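Local coordinates for protein tumor necrosis factor receptor superfamily member 16 (PDB 1SG1) that binds neurotrophins such as nerve growth factor at the cell surface, as a cysteine-rich receptor of the tumour necrosis factor receptor superfamily, at residues S98-G103 with T116-C121; E120-T125 with D134-C139. One frame throughout, in Å; residues are numbered along the deposited sequence.

How the interactions relate
Interactions 1 and 2 follow one another along the elongated receptor, their centres about 10 Å apart, and share Glu120 and Cys121. Each is built round a disulfide, Cys100-Cys118 in interaction 1 and Cys121-Cys136 in interaction 2, and the two cross-links belong to successive cysteine-rich regions. Cys121 joins them directly: its backbone N bonds weakly to Gly103 while its sulfur is spent on Cys136. The two contacts also pack against each other, Glu119 O lying 4.1 Å from Cys136 SG. Both border the interface with chains of another protein: Glu119 of 116-121 and Asp134 of 134-139 each form a salt bridge to a basic side chain there.

Interaction 1. Residues S98-G103 with T116-C121; sequences SVCEVG and TVCEEC
Cys100 and Cys118 are joined through their sulfurs at the middle of this contact, where two chain segments run nearly parallel. The C-S-S-C torsion of -90° is that of a relaxed disulfide, and both sulfurs sit anti to their carbonyl carbons. The packing is tight from here back to Thr116. Its OG1, brought beside the backbone N by a chi1 of -51°, donates to Ser98 O over 2.8 Å, tilted 22° from the carbonyl plane. The same torsion sets CG2 3.8 Å from Cys100 SG.

The other end is looser. Cys121 N gives a weak, nearly straight bond to Gly103 O at 3.3 Å, and the bent Glu120 side chain brings OE2 to 3.7 Å from Gly103 O, a pair of acceptors with no bond between them, on the exposed side. Glu119 turns away to form a salt bridge with a basic side chain on a chain of another protein. In this cysteine-rich module of the TNF receptor family, which has little regular secondary structure, the chemistry implies that a covalent cross-link and the threonine hydroxyl probably set the register, with the weak bond adding a lighter tie toward the next region.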
loop_
_atom_site.group_PDB
_atom_site.type_symbol
_atom_site.label_atom_id
_atom_site.label_comp_id
_atom_site.label_asym_id
_atom_site.label_seq_id
_atom_site.Cartn_x
_atom_site.Cartn_y
_atom_site.Cartn_z
ATOM N N SER C 98 -14.363 16.579 0.483
ATOM C CA SER C 98 -15.598 17.129 1.006
ATOM C C SER C 98 -16.012 16.203 2.139
ATOM O O SER C 98 -15.562 15.059 2.208
ATOM C CB SER C 98 -16.686 17.164 -0.070
ATOM O OG SER C 98 -16.507 18.267 -0.942
ATOM N N VAL C 99 -16.842 16.702 3.046
ATOM C CA VAL C 99 -17.297 15.883 4.169
ATOM C C VAL C 99 -18.789 15.664 4.090
ATOM O O VAL C 99 -19.525 16.543 3.669
ATOM C CB VAL C 99 -16.974 16.531 5.557
ATOM C CG1 VAL C 99 -15.866 17.573 5.415
ATOM C CG2 VAL C 99 -18.223 17.154 6.159
ATOM N N CYS C 100 -19.228 14.469 4.462
ATOM C CA CYS C 100 -20.643 14.178 4.471
ATOM C C CYS C 100 -21.076 14.651 5.849
ATOM O O CYS C 100 -20.782 14.013 6.870
ATOM C CB CYS C 100 -20.880 12.687 4.295
ATOM S SG CYS C 100 -20.129 11.998 2.785
ATOM N N GLU C 101 -21.737 15.807 5.870
ATOM C CA GLU C 101 -22.199 16.417 7.107
ATOM C C GLU C 101 -23.137 15.491 7.881
ATOM O O GLU C 101 -23.521 14.421 7.398
ATOM C CB GLU C 101 -22.928 17.725 6.791
ATOM C CG GLU C 101 -22.155 18.698 5.911
ATOM C CD GLU C 101 -20.982 19.323 6.625
ATOM O OE1 GLU C 101 -20.913 19.173 7.860
ATOM O OE2 GLU C 101 -20.140 19.972 5.963
ATOM N N VAL C 102 -23.496 15.894 9.092
ATOM C CA VAL C 102 -24.419 15.081 9.876
ATOM C C VAL C 102 -25.723 14.969 9.079
ATOM O O VAL C 102 -26.170 15.938 8.467
ATOM C CB VAL C 102 -24.718 15.715 11.241
ATOM C CG1 VAL C 102 -25.710 14.865 11.991
ATOM C CG2 VAL C 102 -23.434 15.853 12.046
ATOM N N GLY C 103 -26.311 13.780 9.063
ATOM C CA GLY C 103 -27.535 13.589 8.322
ATOM C C GLY C 103 -27.235 13.262 6.890
ATOM O O GLY C 103 -28.123 13.181 6.054
ATOM N N THR C 116 -14.812 13.074 -2.375
ATOM C CA THR C 116 -15.872 12.394 -1.642
ATOM C C THR C 116 -17.244 12.545 -2.282
ATOM O O THR C 116 -17.678 13.666 -2.553
ATOM C CB THR C 116 -16.018 12.986 -0.241
ATOM O OG1 THR C 116 -14.747 13.022 0.402
ATOM C CG2 THR C 116 -16.991 12.170 0.589
ATOM N N VAL C 117 -17.917 11.420 -2.511
ATOM C CA VAL C 117 -19.290 11.425 -3.029
ATOM C C VAL C 117 -20.216 11.139 -1.842
ATOM O O VAL C 117 -20.237 10.012 -1.326
ATOM C CB VAL C 117 -19.546 10.318 -4.041
ATOM C CG1 VAL C 117 -21.028 10.307 -4.412
ATOM C CG2 VAL C 117 -18.692 10.519 -5.269
ATOM N N CYS C 118 -20.974 12.142 -1.400
ATOM C CA CYS C 118 -21.884 11.956 -0.263
ATOM C C CYS C 118 -23.326 11.596 -0.592
ATOM O O CYS C 118 -23.742 11.587 -1.736
ATOM C CB CYS C 118 -21.889 13.188 0.623
ATOM S SG CYS C 118 -20.286 13.489 1.405
ATOM N N GLU C 119 -24.091 11.335 0.455
ATOM C CA GLU C 119 -25.483 10.930 0.327
ATOM C C GLU C 119 -26.316 11.410 1.511
ATOM O O GLU C 119 -25.882 11.349 2.657
ATOM C CB GLU C 119 -25.514 9.413 0.257
ATOM C CG GLU C 119 -26.849 8.743 0.269
ATOM C CD GLU C 119 -26.688 7.236 0.237
ATOM O OE1 GLU C 119 -26.124 6.663 1.200
ATOM O OE2 GLU C 119 -27.106 6.624 -0.762
ATOM N N GLU C 120 -27.508 11.914 1.216
ATOM C CA GLU C 120 -28.431 12.359 2.242
ATOM C C GLU C 120 -28.933 10.989 2.681
ATOM O O GLU C 120 -29.332 10.183 1.832
ATOM C CB GLU C 120 -29.558 13.162 1.600
ATOM C CG GLU C 120 -30.175 14.237 2.467
ATOM C CD GLU C 120 -29.206 15.364 2.789
ATOM O OE1 GLU C 120 -28.371 15.699 1.918
ATOM O OE2 GLU C 120 -29.293 15.923 3.907
ATOM N N CYS C 121 -28.870 10.718 3.987
ATOM C CA CYS C 121 -29.279 9.434 4.543
ATOM C C CYS C 121 -30.701 9.048 4.173
ATOM O O CYS C 121 -31.651 9.817 4.346
ATOM C CB CYS C 121 -29.092 9.434 6.065
ATOM S SG CYS C 121 -27.346 9.467 6.605
#

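Interaction 2. Residues E120-T125 with D134-C139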
loop_
_atom_site.group_PDB
_atom_site.type_symbol
_atom_site.label_atom_id
_atom_site.label_comp_id
_atom_site.label_asym_id
_atom_site.label_seq_id
_atom_site.Cartn_x
_atom_site.Cartn_y
_atom_site.Cartn_z
ATOM N N GLU C 120 -27.508 11.914 1.216
ATOM C CA GLU C 120 -28.431 12.359 2.242
ATOM C C GLU C 120 -28.933 10.989 2.681
ATOM O O GLU C 120 -29.332 10.183 1.832
ATOM C CB GLU C 120 -29.558 13.162 1.600
ATOM C CG GLU C 120 -30.175 14.237 2.467
ATOM C CD GLU C 120 -29.206 15.364 2.789
ATOM O OE1 GLU C 120 -28.371 15.699 1.918
ATOM O OE2 GLU C 120 -29.293 15.923 3.907
ATOM N N CYS C 121 -28.870 10.718 3.987
ATOM C CA CYS C 121 -29.279 9.434 4.543
ATOM C C CYS C 121 -30.701 9.048 4.173
ATOM O O CYS C 121 -31.651 9.817 4.346
ATOM C CB CYS C 121 -29.092 9.434 6.065
ATOM S SG CYS C 121 -27.346 9.467 6.605
ATOM N N PRO C 122 -30.870 7.838 3.635
ATOM C CA PRO C 122 -32.208 7.400 3.252
ATOM C C PRO C 122 -33.089 7.034 4.440
ATOM O O PRO C 122 -32.655 7.055 5.599
ATOM C CB PRO C 122 -31.931 6.213 2.336
ATOM C CG PRO C 122 -30.718 5.624 2.932
ATOM C CD PRO C 122 -29.860 6.835 3.258
ATOM N N GLU C 123 -34.337 6.708 4.131
ATOM C CA GLU C 123 -35.317 6.327 5.129
ATOM C C GLU C 123 -34.747 5.172 5.921
ATOM O O GLU C 123 -34.301 4.204 5.345
ATOM C CB GLU C 123 -36.613 5.880 4.443
ATOM C CG GLU C 123 -37.874 6.605 4.914
ATOM C CD GLU C 123 -38.444 7.554 3.854
ATOM O OE1 GLU C 123 -38.888 7.062 2.784
ATOM O OE2 GLU C 123 -38.447 8.786 4.098
ATOM N N GLY C 124 -34.748 5.291 7.240
ATOM C CA GLY C 124 -34.250 4.218 8.072
ATOM C C GLY C 124 -32.798 4.251 8.502
ATOM O O GLY C 124 -32.354 3.331 9.184
ATOM N N THR C 125 -32.058 5.281 8.105
ATOM C CA THR C 125 -30.645 5.384 8.479
ATOM C C THR C 125 -30.277 6.775 8.954
ATOM O O THR C 125 -31.032 7.728 8.781
ATOM C CB THR C 125 -29.681 5.000 7.312
ATOM O OG1 THR C 125 -29.694 6.021 6.302
ATOM C CG2 THR C 125 -30.089 3.660 6.708
ATOM N N ASP C 134 -17.547 7.733 7.076
ATOM C CA ASP C 134 -18.745 7.101 7.638
ATOM C C ASP C 134 -19.973 7.070 6.764
ATOM O O ASP C 134 -20.461 8.109 6.331
ATOM C CB ASP C 134 -19.136 7.766 8.963
ATOM C CG ASP C 134 -18.249 7.346 10.111
ATOM O OD1 ASP C 134 -17.832 6.167 10.126
ATOM O OD2 ASP C 134 -17.987 8.173 11.006
ATOM N N PRO C 135 -20.501 5.867 6.501
ATOM C CA PRO C 135 -21.699 5.680 5.685
ATOM C C PRO C 135 -22.913 5.816 6.606
ATOM O O PRO C 135 -22.775 5.772 7.819
ATOM C CB PRO C 135 -21.521 4.270 5.145
ATOM C CG PRO C 135 -20.879 3.572 6.291
ATOM C CD PRO C 135 -19.882 4.576 6.840
ATOM N N CYS C 136 -24.099 6.012 6.037
ATOM C CA CYS C 136 -25.312 6.141 6.839
ATOM C C CYS C 136 -25.544 4.788 7.486
ATOM O O CYS C 136 -25.356 3.750 6.863
ATOM C CB CYS C 136 -26.487 6.556 5.962
ATOM S SG CYS C 136 -26.366 8.259 5.281
ATOM N N LEU C 137 -25.925 4.795 8.752
ATOM C CA LEU C 137 -26.117 3.555 9.471
ATOM C C LEU C 137 -27.570 3.186 9.704
ATOM O O LEU C 137 -28.465 4.042 9.683
ATOM C CB LEU C 137 -25.381 3.629 10.817
ATOM C CG LEU C 137 -23.861 3.839 10.752
ATOM C CD1 LEU C 137 -23.281 3.622 12.124
ATOM C CD2 LEU C 137 -23.229 2.857 9.794
ATOM N N PRO C 138 -27.832 1.891 9.897
ATOM C CA PRO C 138 -29.209 1.467 10.139
ATOM C C PRO C 138 -29.641 1.832 11.556
ATOM O O PRO C 138 -28.927 1.592 12.521
ATOM C CB PRO C 138 -29.165 -0.048 9.864
ATOM C CG PRO C 138 -27.768 -0.421 10.123
ATOM C CD PRO C 138 -26.988 0.740 9.543
ATOM N N CYS C 139 -30.812 2.442 11.661
ATOM C CA CYS C 139 -31.353 2.881 12.943
ATOM C C CYS C 139 -31.518 1.769 13.973
ATOM O O CYS C 139 -31.783 0.611 13.623
ATOM C CB CYS C 139 -32.722 3.537 12.749
ATOM S SG CYS C 139 -32.827 5.125 11.849
#
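Cys121 reaches across to Cys136 through a disulfide, with a C-S-S-C torsion of -87°, that closes the base of a loop in a cysteine-rich module of the TNF receptor family. Next in sequence, Pro122 brings CD to 4.3 Å from Cys136 SG, a loose apolar approach, and begins a type II beta turn that runs to Thr125. Its carbonyl oxygen is gripped twice by Thr125, by the backbone N at 3.1 Å and by OG1 at 3.2 Å, both from the same face of the carbonyl plane. Gly124 is the second corner residue of the turn, and at its positive phi of 93° a CB would press against the preceding carbonyl oxygen. Gly124 O accepts a nearly straight bond, 3.1 Å long, from Cys139 N, and Cys139 SG lies 3.2 Å from the same oxygen before continuing to its own disulfide partner, Cys152.

Thr125 ends the segment as an antiparallel non-hydrogen-bonded pair with Pro138. A chi1 of 72° puts OG1 between the backbone N and the carbonyl carbon, where it can turn back to Pro122 O while standing 3.3 Å from Cys136 CB; the CG2 methyl lies 4.2 Å from Pro138 CA. An alanine here would probably leave Pro122 O with the backbone N as its one partner within the turn and open a gap beside Cys136 CB. Basic and aromatic side chains on one chain of another protein pack on Pro122, Thr125, Leu137 and Pro138. The chemistry implies a turn anchored by the disulfide just before it and by the bond from its own Gly124 O to Cys139 N; together with strand 137-138 it forms part of the surface on which that chain packs.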